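Local coordinates for aspartate Carbamoyltransferase Regulatory Chain (Moritella profunda, PDB 2BE7), which forms the regulatory subunit of aspartate transcarbamoylase, with an allosteric domain that probably senses nucleotide effectors and a zinc domain that touches catalytic chains, at residues C108-I114 and C137-K142; I17-P21 and L76-A80. One frame throughout, in Å; residues are numbered along the deposited sequence.

Contact 1 joins two loops, whereas contact 2 sets a strand end against a loop, and the forces that hold them differ. Contact 1 lies in the metal-binding domain around a zinc ion; all its touching residues are buried in the assembly, where catalytic chains also pack against the site. Contact 2 lies in the allosteric domain, where the end of strand 14-20 meets the loop before strand 82-86. It rests on apolar packing and close backbone approach, is partly exposed, and is touched by no other chain. Both segments of contact 2 precede those of contact 1 in the sequence, and the two contacts sit on opposite sides of the chain's centre, their own centres 27 Å apart and their nearest atoms about 13 Å apart.

Contact 1 (C108-I114 and C137-K142); sequences CPNSNCI and CKYCEK. With ZN (zinc ion), chain J.
Two loops, 108-114 and 137-142, form a four-cysteine zinc site, with CA-CA separations of 6.9 Å for Cys108-Cys137 and 5.6 Å for Cys113-Cys140. Cys140 (chi1 p) and Asn110 (t) are the most deeply engaged pair: Asn110 ND2 donates to Cys140 SG at 3.5 Å, nearly straight at 171°, and also bonds an acidic side chain of a catalytic chain. Asn110 OD1 accepts from Asn112 N at 2.9 Å, an Asx turn at the start of the type I turn that carries the chain from Asn110 to Cys113. Cys113, like Cys108 and Cys137, has chi1 t; its CB packs 4.2 Å from Cys140 CB. Past Cys140, Glu141 takes left-handed backbone angles (64/12). Zinc binds SG of Cys108 at 2.2 Å, of Cys140 at 2.3 Å, and of Cys113 and Cys137 at 2.4 Å each. Four thiolate ligands imply a structural rather than catalytic zinc, with N-H donors, such as Asn110 N to Cys108 SG (3.5 Å), offsetting the thiolates' negative charge.

Contact 2 (I17-P21 and L76-A80); sequences IDHIP and LAPNA
Ala77 CB packs against the CD corner of Pro21, 3.4 Å from Pro21 CD, and 3.9 Å from Ile20 CG2, so that one methyl group fills the space beside the end of strand 14-20. The setting is the ferredoxin-like fold of the allosteric domain, an antiparallel sheet in which strand 14-20 runs between strands 56-61 and 82-86; segment 76-80 is part of the loop leading from helix 67-70 into strand 82-86. Ala77 itself has an open backbone (-164/74) and begins a type I turn that ends at Ala80, with Pro78 (-49/-36) and Asn79 (-96/40) at its two corners. The turn reverses the chain so that Ala80 arrives beside the strand, its CA 4.7 Å from that of His19, while the CA atoms of Ala77 and Ile20 stand 5.3 Å apart.

Strand residues Ile17 and Asp18 keep extended angles, but His19 is left-handed (64/29), kinking the backbone before Ile20 and Pro21 return to extended values. Ile17 (chi1 m) sets CG2 4.3 Å from Ala80 CB and also meets Leu73, while Ile20 (m) reaches Ile58 of the neighbouring strand. Leu76 turns its side-chain end away to pack on helix 25-32. Pairing proper with the incoming strand starts just beyond the turn, where the backbones of Asp18 and Thr81 are hydrogen-bonded. Ahead of it the two backbones already crowd together: Asp18 O is 3.1 Å from Ala80 CA. The exposed His19 turns the end of its ring away from the turn, leaving His19 CB 3.2 Å from Asn79 O.

Contact 1 (C108-I114 and C137-K142)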
# COMPACT_ATOMS: atom_id res chain seq x y z
N CYS D 108 17.62 23.00 -16.44
CA CYS D 108 17.83 21.78 -17.23
C CYS D 108 16.52 21.27 -17.86
O CYS D 108 15.50 21.16 -17.19
CB CYS D 108 18.41 20.70 -16.32
SG CYS D 108 18.96 19.29 -17.19
N PRO D 109 16.55 21.00 -19.18
CA PRO D 109 15.37 20.39 -19.80
C PRO D 109 14.99 19.01 -19.26
O PRO D 109 13.85 18.60 -19.48
CB PRO D 109 15.77 20.28 -21.27
CG PRO D 109 16.85 21.28 -21.45
CD PRO D 109 17.59 21.32 -20.16
N ASN D 110 15.92 18.32 -18.58
CA ASN D 110 15.66 16.99 -17.98
C ASN D 110 14.85 17.14 -16.70
O ASN D 110 15.37 17.68 -15.73
CB ASN D 110 16.99 16.26 -17.72
CG ASN D 110 16.85 15.00 -16.81
OD1 ASN D 110 15.76 14.49 -16.56
ND2 ASN D 110 18.00 14.51 -16.30
N SER D 111 13.60 16.67 -16.67
CA SER D 111 12.73 16.93 -15.51
C SER D 111 13.18 16.19 -14.25
O SER D 111 12.92 16.64 -13.13
CB SER D 111 11.27 16.59 -15.80
OG SER D 111 11.17 15.34 -16.44
N ASN D 112 13.89 15.08 -14.43
CA ASN D 112 14.33 14.26 -13.32
C ASN D 112 15.64 14.76 -12.70
O ASN D 112 16.14 14.23 -11.69
CB ASN D 112 14.52 12.84 -13.84
CG ASN D 112 14.66 11.85 -12.73
OD1 ASN D 112 13.81 11.81 -11.84
ND2 ASN D 112 15.75 11.06 -12.76
N CYS D 113 16.20 15.79 -13.32
CA CYS D 113 17.53 16.29 -12.99
C CYS D 113 17.52 16.76 -11.54
O CYS D 113 16.65 17.51 -11.14
CB CYS D 113 17.89 17.42 -13.94
SG CYS D 113 19.45 18.18 -13.66
N ILE D 114 18.49 16.31 -10.75
CA ILE D 114 18.55 16.70 -9.34
C ILE D 114 18.55 18.22 -9.13
O ILE D 114 18.34 18.73 -8.03
CB ILE D 114 19.83 16.14 -8.64
CG1 ILE D 114 19.71 16.24 -7.11
CG2 ILE D 114 21.08 16.91 -9.12
CD1 ILE D 114 18.45 15.61 -6.51
N CYS D 137 24.54 19.23 -19.57
CA CYS D 137 24.31 19.61 -18.18
C CYS D 137 25.37 19.05 -17.23
O CYS D 137 25.64 17.85 -17.22
CB CYS D 137 22.93 19.12 -17.76
SG CYS D 137 22.62 19.25 -16.04
N LYS D 138 25.96 19.93 -16.44
CA LYS D 138 26.98 19.56 -15.45
C LYS D 138 26.50 18.47 -14.47
O LYS D 138 27.25 17.58 -14.12
CB LYS D 138 27.38 20.81 -14.69
CG LYS D 138 28.35 20.64 -13.53
CD LYS D 138 28.30 21.89 -12.63
CE LYS D 138 29.19 21.79 -11.41
NZ LYS D 138 28.41 22.20 -10.22
N TYR D 139 25.24 18.55 -14.05
CA TYR D 139 24.71 17.59 -13.10
C TYR D 139 24.25 16.28 -13.76
O TYR D 139 24.95 15.29 -13.67
CB TYR D 139 23.62 18.25 -12.23
CG TYR D 139 24.19 19.32 -11.34
CD1 TYR D 139 24.71 18.99 -10.11
CD2 TYR D 139 24.25 20.64 -11.75
CE1 TYR D 139 25.26 19.96 -9.28
CE2 TYR D 139 24.79 21.61 -10.94
CZ TYR D 139 25.30 21.26 -9.70
OH TYR D 139 25.86 22.20 -8.86
N CYS D 140 23.11 16.28 -14.46
CA CYS D 140 22.59 15.04 -15.07
C CYS D 140 23.38 14.48 -16.25
O CYS D 140 23.11 13.36 -16.70
CB CYS D 140 21.14 15.21 -15.52
SG CYS D 140 20.90 16.33 -16.87
N GLU D 141 24.32 15.26 -16.78
CA GLU D 141 25.20 14.84 -17.87
C GLU D 141 24.51 14.53 -19.21
O GLU D 141 25.13 13.99 -20.15
CB GLU D 141 26.11 13.70 -17.40
CG GLU D 141 27.21 14.20 -16.49
CD GLU D 141 28.09 13.10 -15.96
OE1 GLU D 141 27.93 12.74 -14.77
OE2 GLU D 141 28.94 12.61 -16.73
N LYS D 142 23.24 14.91 -19.31
CA LYS D 142 22.50 14.79 -20.56
C LYS D 142 22.80 16.00 -21.44
O LYS D 142 23.14 17.07 -20.94
CB LYS D 142 21.02 14.63 -20.28
CG LYS D 142 20.74 13.49 -19.32
CD LYS D 142 19.41 12.79 -19.55
CE LYS D 142 19.40 11.44 -18.84
NZ LYS D 142 20.56 10.56 -19.23
ZN ZN J . 20.42 18.33 -15.84

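Contact 2 (I17-P21 and L76-A80)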
# COMPACT_ATOMS: atom_id res chain seq x y z
N ILE D 17 24.99 47.28 -24.56
CA ILE D 17 24.73 46.02 -25.24
C ILE D 17 23.79 46.27 -26.41
O ILE D 17 22.60 46.55 -26.22
CB ILE D 17 24.10 44.96 -24.30
CG1 ILE D 17 24.73 45.00 -22.90
CG2 ILE D 17 24.23 43.57 -24.92
CD1 ILE D 17 24.07 44.04 -21.92
N ASP D 18 24.33 46.17 -27.62
CA ASP D 18 23.60 46.48 -28.84
C ASP D 18 23.30 45.21 -29.63
O ASP D 18 23.87 44.16 -29.36
CB ASP D 18 24.42 47.45 -29.70
CG ASP D 18 23.57 48.25 -30.67
OD1 ASP D 18 22.99 47.65 -31.60
OD2 ASP D 18 23.50 49.49 -30.53
N HIS D 19 22.39 45.33 -30.59
CA HIS D 19 22.03 44.26 -31.54
C HIS D 19 21.41 43.04 -30.89
O HIS D 19 21.49 41.92 -31.41
CB HIS D 19 23.22 43.89 -32.43
CG HIS D 19 23.61 44.99 -33.37
ND1 HIS D 19 24.69 45.82 -33.15
CD2 HIS D 19 23.03 45.42 -34.51
CE1 HIS D 19 24.77 46.70 -34.13
NE2 HIS D 19 23.78 46.48 -34.97
N ILE D 20 20.73 43.27 -29.77
CA ILE D 20 19.96 42.25 -29.09
C ILE D 20 18.68 42.11 -29.91
O ILE D 20 18.13 43.12 -30.34
CB ILE D 20 19.61 42.68 -27.63
CG1 ILE D 20 20.84 43.20 -26.86
CG2 ILE D 20 18.98 41.52 -26.86
CD1 ILE D 20 20.47 43.99 -25.61
N PRO D 21 18.21 40.88 -30.16
CA PRO D 21 16.98 40.74 -30.94
C PRO D 21 15.72 41.00 -30.11
O PRO D 21 15.63 40.59 -28.94
CB PRO D 21 17.02 39.29 -31.42
CG PRO D 21 17.80 38.57 -30.38
CD PRO D 21 18.75 39.57 -29.75
N LEU D 76 21.53 34.23 -25.49
CA LEU D 76 20.27 34.98 -25.61
C LEU D 76 20.28 35.95 -26.80
O LEU D 76 19.21 36.35 -27.29
CB LEU D 76 19.99 35.76 -24.33
CG LEU D 76 19.65 34.92 -23.10
CD1 LEU D 76 19.63 35.83 -21.88
CD2 LEU D 76 18.32 34.18 -23.27
N ALA D 77 21.48 36.31 -27.26
CA ALA D 77 21.66 37.26 -28.35
C ALA D 77 23.08 37.16 -28.90
O ALA D 77 23.91 38.04 -28.64
CB ALA D 77 21.39 38.67 -27.87
N PRO D 78 23.38 36.08 -29.66
CA PRO D 78 24.74 35.83 -30.17
C PRO D 78 25.44 37.01 -30.87
O PRO D 78 26.65 37.16 -30.72
CB PRO D 78 24.54 34.67 -31.16
CG PRO D 78 23.07 34.43 -31.25
CD PRO D 78 22.45 35.00 -30.03
N ASN D 79 24.68 37.83 -31.59
CA ASN D 79 25.24 38.87 -32.47
C ASN D 79 25.30 40.25 -31.81
O ASN D 79 25.05 41.26 -32.47
CB ASN D 79 24.41 38.96 -33.75
CG ASN D 79 24.05 37.60 -34.32
OD1 ASN D 79 24.90 36.88 -34.84
ND2 ASN D 79 22.77 37.25 -34.23
N ALA D 80 25.66 40.32 -30.53
CA ALA D 80 25.49 41.55 -29.76
C ALA D 80 26.79 42.27 -29.46
O ALA D 80 27.62 41.77 -28.70
CB ALA D 80 24.75 41.24 -28.47